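Local coordinates for actin binding protein family protein (Entamoeba histolytica HM-1:IMSS, PDB 6K2F) that probably binds actin monomers and inhibits actin polymerisation by sequestering them, the present chain being an ADF-homology domain from the N-terminal part of this twinfilin, at residues D14-G19 with Y78-L83; S43-D48 with I64-E69. One frame throughout, in Å; residues are numbered along the deposited sequence.

Contact 1 (D14-G19 with Y78-L83); sequences DMNSSG and YKWLLL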
loop_
_atom_site.group_PDB
_atom_site.type_symbol
_atom_site.label_atom_id
_atom_site.label_comp_id
_atom_site.label_asym_id
_atom_site.label_seq_id
_atom_site.Cartn_x
_atom_site.Cartn_y
_atom_site.Cartn_z
ATOM N N ASP A 14 4.684 -1.796 13.216
ATOM C CA ASP A 14 5.268 -2.501 12.052
ATOM C C ASP A 14 4.880 -1.767 10.765
ATOM O O ASP A 14 5.781 -1.446 9.962
ATOM C CB ASP A 14 4.865 -3.970 12.014
ATOM C CG ASP A 14 5.628 -4.716 10.933
ATOM O OD1 ASP A 14 6.847 -4.493 10.841
ATOM O OD2 ASP A 14 4.991 -5.467 10.168
ATOM N N MET A 15 3.595 -1.478 10.573
ATOM C CA MET A 15 3.126 -0.785 9.349
ATOM C C MET A 15 3.690 0.636 9.303
ATOM O O MET A 15 4.104 1.087 8.212
ATOM C CB MET A 15 1.602 -0.747 9.293
ATOM C CG MET A 15 1.104 -0.333 7.927
ATOM S SD MET A 15 -0.699 -0.443 7.737
ATOM C CE MET A 15 -0.957 -2.208 7.892
ATOM N N ASN A 16 3.795 1.301 10.453
ATOM C CA ASN A 16 4.336 2.676 10.561
ATOM C C ASN A 16 5.813 2.677 10.152
ATOM O O ASN A 16 6.227 3.545 9.375
ATOM C CB ASN A 16 4.170 3.234 11.973
ATOM C CG ASN A 16 4.614 4.673 12.090
ATOM O OD1 ASN A 16 4.158 5.530 11.333
ATOM N ND2 ASN A 16 5.529 4.947 13.003
ATOM N N SER A 17 6.608 1.754 10.677
ATOM C CA SER A 17 8.070 1.743 10.454
ATOM C C SER A 17 8.407 1.186 9.064
ATOM O O SER A 17 9.477 1.557 8.550
ATOM C CB SER A 17 8.757 0.981 11.558
ATOM O OG SER A 17 8.415 -0.397 11.501
ATOM N N SER A 18 7.594 0.274 8.513
ATOM C CA SER A 18 7.915 -0.472 7.262
ATOM C C SER A 18 7.187 0.156 6.079
ATOM O O SER A 18 7.568 -0.136 4.950
ATOM C CB SER A 18 7.575 -1.925 7.406
ATOM O OG SER A 18 8.151 -2.464 8.590
ATOM N N GLY A 19 6.146 0.962 6.327
ATOM C CA GLY A 19 5.387 1.642 5.263
ATOM C C GLY A 19 4.671 0.674 4.337
ATOM O O GLY A 19 4.262 1.109 3.258
ATOM N N TYR A 78 5.382 7.371 9.553
ATOM C CA TYR A 78 4.422 8.181 8.772
ATOM C C TYR A 78 3.468 8.916 9.715
ATOM O O TYR A 78 3.242 8.492 10.863
ATOM C CB TYR A 78 3.633 7.264 7.848
ATOM C CG TYR A 78 4.338 6.880 6.574
ATOM C CD1 TYR A 78 4.280 7.721 5.476
ATOM C CD2 TYR A 78 5.027 5.684 6.438
ATOM C CE1 TYR A 78 4.856 7.382 4.267
ATOM C CE2 TYR A 78 5.607 5.329 5.226
ATOM C CZ TYR A 78 5.536 6.187 4.141
ATOM O OH TYR A 78 6.092 5.894 2.914
ATOM N N LYS A 79 2.848 9.968 9.188
ATOM C CA LYS A 79 1.619 10.570 9.755
ATOM C C LYS A 79 0.406 9.749 9.300
ATOM O O LYS A 79 0.410 9.215 8.190
ATOM C CB LYS A 79 1.506 12.020 9.300
ATOM C CG LYS A 79 2.597 12.935 9.839
ATOM C CD LYS A 79 2.149 13.698 11.024
ATOM C CE LYS A 79 3.188 14.628 11.612
ATOM N NZ LYS A 79 2.655 15.239 12.850
ATOM N N TRP A 80 -0.599 9.642 10.154
ATOM C CA TRP A 80 -1.814 8.824 9.926
ATOM C C TRP A 80 -3.070 9.686 10.075
ATOM O O TRP A 80 -3.007 10.776 10.659
ATOM C CB TRP A 80 -1.852 7.677 10.932
ATOM C CG TRP A 80 -0.736 6.688 10.783
ATOM C CD1 TRP A 80 0.589 6.887 11.026
ATOM C CD2 TRP A 80 -0.864 5.339 10.317
ATOM N NE1 TRP A 80 1.294 5.751 10.748
ATOM C CE2 TRP A 80 0.436 4.781 10.314
ATOM C CE3 TRP A 80 -1.946 4.524 9.977
ATOM C CZ2 TRP A 80 0.668 3.456 9.955
ATOM C CZ3 TRP A 80 -1.715 3.215 9.634
ATOM C CH2 TRP A 80 -0.423 2.692 9.610
ATOM N N LEU A 81 -4.167 9.174 9.536
ATOM C CA LEU A 81 -5.528 9.647 9.854
ATOM C C LEU A 81 -6.153 8.657 10.823
ATOM O O LEU A 81 -5.987 7.435 10.645
ATOM C CB LEU A 81 -6.388 9.713 8.593
ATOM C CG LEU A 81 -5.756 10.378 7.383
ATOM C CD1 LEU A 81 -6.686 10.223 6.193
ATOM C CD2 LEU A 81 -5.427 11.816 7.676
ATOM N N LEU A 82 -6.865 9.177 11.805
ATOM C CA LEU A 82 -7.754 8.341 12.634
ATOM C C LEU A 82 -9.162 8.562 12.100
ATOM O O LEU A 82 -9.673 9.683 12.230
ATOM C CB LEU A 82 -7.628 8.738 14.104
ATOM C CG LEU A 82 -8.620 8.010 15.021
ATOM C CD1 LEU A 82 -8.481 6.501 14.919
ATOM C CD2 LEU A 82 -8.442 8.486 16.449
ATOM N N LEU A 83 -9.719 7.552 11.447
ATOM C CA LEU A 83 -11.106 7.610 10.938
ATOM C C LEU A 83 -11.965 6.914 11.983
ATOM O O LEU A 83 -11.671 5.761 12.304
ATOM C CB LEU A 83 -11.195 6.904 9.590
ATOM C CG LEU A 83 -10.183 7.350 8.533
ATOM C CD1 LEU A 83 -10.431 6.608 7.233
ATOM C CD2 LEU A 83 -10.215 8.848 8.312
HETATM O O HOH W 1 4.419 8.028 13.314
HETATM O O HOH W 2 5.235 3.339 1.800
#

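Contact 2 (S43-D48 with I64-E69); sequences SDFDAD and ILFRTE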
loop_
_atom_site.group_PDB
_atom_site.type_symbol
_atom_site.label_atom_id
_atom_site.label_comp_id
_atom_site.label_asym_id
_atom_site.label_seq_id
_atom_site.Cartn_x
_atom_site.Cartn_y
_atom_site.Cartn_z
ATOM N N SER A 43 0.460 2.281 -3.560
ATOM C CA SER A 43 1.265 3.509 -3.416
ATOM C C SER A 43 0.387 4.747 -3.679
ATOM O O SER A 43 0.952 5.852 -3.649
ATOM C CB SER A 43 2.430 3.463 -4.335
ATOM O OG SER A 43 1.984 3.476 -5.674
ATOM N N ASP A 44 -0.903 4.578 -4.015
ATOM C CA ASP A 44 -1.834 5.689 -4.385
ATOM C C ASP A 44 -2.771 5.988 -3.214
ATOM O O ASP A 44 -3.784 5.296 -3.043
ATOM C CB ASP A 44 -2.620 5.362 -5.661
ATOM C CG ASP A 44 -3.444 6.517 -6.228
ATOM O OD1 ASP A 44 -3.753 7.477 -5.461
ATOM O OD2 ASP A 44 -3.762 6.452 -7.436
ATOM N N PHE A 45 -2.416 6.986 -2.411
ATOM C CA PHE A 45 -3.172 7.401 -1.205
ATOM C C PHE A 45 -4.616 7.722 -1.593
ATOM O O PHE A 45 -5.556 7.279 -0.928
ATOM C CB PHE A 45 -2.483 8.613 -0.582
ATOM C CG PHE A 45 -3.285 9.322 0.475
ATOM C CD1 PHE A 45 -3.246 8.883 1.783
ATOM C CD2 PHE A 45 -4.061 10.425 0.171
ATOM C CE1 PHE A 45 -3.938 9.550 2.777
ATOM C CE2 PHE A 45 -4.759 11.086 1.169
ATOM C CZ PHE A 45 -4.706 10.642 2.464
ATOM N N ASP A 46 -4.781 8.495 -2.664
ATOM C CA ASP A 46 -6.119 8.992 -3.075
ATOM C C ASP A 46 -7.037 7.808 -3.399
ATOM O O ASP A 46 -8.164 7.762 -2.868
ATOM C CB ASP A 46 -6.003 9.931 -4.272
ATOM C CG ASP A 46 -5.355 11.268 -3.943
ATOM O OD1 ASP A 46 -5.479 11.740 -2.794
ATOM O OD2 ASP A 46 -4.719 11.831 -4.837
ATOM N N ALA A 47 -6.571 6.877 -4.238
ATOM C CA ALA A 47 -7.324 5.662 -4.617
ATOM C C ALA A 47 -7.626 4.853 -3.356
ATOM O O ALA A 47 -8.755 4.364 -3.187
ATOM C CB ALA A 47 -6.522 4.839 -5.590
ATOM N N ASP A 48 -6.646 4.730 -2.466
ATOM C CA ASP A 48 -6.791 3.831 -1.304
ATOM C C ASP A 48 -7.865 4.363 -0.344
ATOM O O ASP A 48 -8.448 3.553 0.404
ATOM C CB ASP A 48 -5.465 3.605 -0.578
ATOM C CG ASP A 48 -4.458 2.724 -1.310
ATOM O OD1 ASP A 48 -4.728 2.268 -2.473
ATOM O OD2 ASP A 48 -3.379 2.505 -0.706
ATOM N N ILE A 64 -10.566 3.254 11.772
ATOM C CA ILE A 64 -9.581 2.959 10.696
ATOM C C ILE A 64 -8.361 3.833 10.946
ATOM O O ILE A 64 -8.507 5.041 11.035
ATOM C CB ILE A 64 -10.102 3.272 9.284
ATOM C CG1 ILE A 64 -11.473 2.669 8.988
ATOM C CG2 ILE A 64 -9.037 2.840 8.278
ATOM C CD1 ILE A 64 -11.433 1.227 8.742
ATOM N N LEU A 65 -7.203 3.207 11.110
ATOM C CA LEU A 65 -5.909 3.913 11.158
ATOM C C LEU A 65 -5.361 3.914 9.739
ATOM O O LEU A 65 -5.023 2.840 9.246
ATOM C CB LEU A 65 -4.980 3.209 12.139
ATOM C CG LEU A 65 -5.551 3.032 13.533
ATOM C CD1 LEU A 65 -4.587 2.275 14.415
ATOM C CD2 LEU A 65 -5.905 4.373 14.132
ATOM N N PHE A 66 -5.391 5.067 9.098
ATOM C CA PHE A 66 -5.137 5.191 7.650
ATOM C C PHE A 66 -3.826 5.964 7.460
ATOM O O PHE A 66 -3.702 7.123 7.827
ATOM C CB PHE A 66 -6.313 5.876 6.973
ATOM C CG PHE A 66 -6.297 5.752 5.476
ATOM C CD1 PHE A 66 -5.497 6.593 4.727
ATOM C CD2 PHE A 66 -7.101 4.826 4.827
ATOM C CE1 PHE A 66 -5.487 6.503 3.349
ATOM C CE2 PHE A 66 -7.049 4.707 3.445
ATOM C CZ PHE A 66 -6.254 5.552 2.714
ATOM N N ARG A 67 -2.869 5.316 6.844
ATOM C CA ARG A 67 -1.506 5.876 6.682
ATOM C C ARG A 67 -1.497 6.919 5.561
ATOM O O ARG A 67 -1.999 6.632 4.477
ATOM C CB ARG A 67 -0.520 4.752 6.380
ATOM C CG ARG A 67 0.929 5.211 6.396
ATOM C CD ARG A 67 1.915 4.101 6.079
ATOM N NE ARG A 67 1.600 3.433 4.825
ATOM C CZ ARG A 67 1.815 3.914 3.607
ATOM N NH1 ARG A 67 2.366 5.105 3.438
ATOM N NH2 ARG A 67 1.487 3.199 2.546
ATOM N N THR A 68 -0.950 8.098 5.828
ATOM C CA THR A 68 -0.774 9.147 4.799
ATOM C C THR A 68 0.531 8.903 4.049
ATOM O O THR A 68 1.273 7.953 4.366
ATOM C CB THR A 68 -0.773 10.567 5.380
ATOM O OG1 THR A 68 0.476 10.839 6.019
ATOM C CG2 THR A 68 -1.926 10.789 6.333
ATOM N N GLU A 69 0.870 9.793 3.104
ATOM C CA GLU A 69 2.169 9.776 2.381
ATOM C C GLU A 69 3.207 10.674 3.056
ATOM O O GLU A 69 4.320 10.781 2.533
ATOM C CB GLU A 69 1.953 10.232 0.941
ATOM C CG GLU A 69 1.196 9.226 0.101
ATOM C CD GLU A 69 1.840 7.854 0.089
ATOM O OE1 GLU A 69 3.033 7.755 -0.255
ATOM O OE2 GLU A 69 1.172 6.907 0.496
HETATM O O HOH W 3 3.287 6.737 -2.765
#

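Contact 1 (D14-G19 with Y78-L83)
In this ADF-homology domain the C-terminal end of helix 6-18 packs on strand 77-85, and both direct hydrogen bonds end on one side-chain carbonyl. The amide of Asn16 leaves the helix with CG anti to the backbone N (chi1 -176°), which brings OD1 between two donors of the strand. Tyr78 N reaches Asn16 OD1 at 2.8 Å and Trp80 NE1 reaches it at 2.9 Å. Both N-H bonds point almost straight at the oxygen (168° and 171°), with one donor on each side of the amide plane. Because the oxygen lies close to the indole plane, the second bond helps to fix the rotation of the Trp80 ring. Met15 meets the edge of the same indole in a Met-aromatic contact, its SD 3.7 Å from Trp80 CH2. Gly19, at positive phi just past the helix, lets its CA approach Tyr78 CE2 to 3.7 Å; a water then joins Gly19 O to Tyr78 OH. Thr75 holds the ND2 end of the Asn16 amide. Phe12, one helical turn before Asn16, also meets the Trp80 ring, while strands 62-68 and 114-120 flank strand 77-85, and Met96 of the second subunit packs on Tyr78.

Contact 2 (S43-D48 with I64-E69)
The rings of Phe45 and Phe66 meet obliquely, with planes at 78° and centroids 5.5 Å apart. Phe66 is approached at its edge from both partners in segment 43-48: Phe45 CE1 comes to 3.5 Å from Phe66 CE1, and at the other meta carbon Asp48 O lies 3.5 Å from Phe66 CE2, near the ring plane. The Phe45 ring has Arg67 O at its own edge, in plane, and its CE1 also rests against Thr68 CA. Both phenylalanines hold CG anti to the backbone N, so each ring reaches across from its backbone to the other segment. Beside them Glu69, bent at chi2, lays its CG against Phe45 CB at 3.8 Å. Its carboxylate is linked to the loop before the helix by a water that lies within hydrogen-bonding distance of both Glu69 OE1 and Ser43 O. That helix, 45-49, starts with Asp44 as N-cap: Ala47 N donates to Asp44 OD1 at 3.1 Å along a nearly straight line (175°), meeting the oxygen from above the carboxylate plane. Arg22 ties the two segments together from outside, forming salt bridges to Asp48 OD2 and Glu69 OE2 and a hydrogen bond to Arg67 O; Asp48 OD1 is also hydrogen-bonded to Thr42 OG1. The short helix is thus seated on strand 62-68 mainly by apolar packing round the two phenylalanines, while the shared arginine probably offsets the repulsion between the two acidic groups and favours their ionised forms.

Overall arrangement
Contacts 1 and 2 lie with centres about 9 Å apart and meet through two neighbouring antiparallel strands, 62-68 and 77-85, of one mixed sheet. Leu81 N lies 2.7 Å from Phe66 O, a probable hydrogen bond, and Lys79 O lies equally close to Thr68 OG1. Trp80 CZ3 packs 3.4 Å from Leu65 O, and Arg67 forms a cation-pi contact with Tyr78, so side chains link the two contacts as well. Along the chain, contact 2 is nested within the loop closed by contact 1. Trp80 points toward helix 6-18, whereas Phe66, cross-strand neighbour of Leu81, faces helix 45-49, so the two helices lie on opposite faces of this strand pair within the ADF-homology domain. Both contacts touch the second subunit.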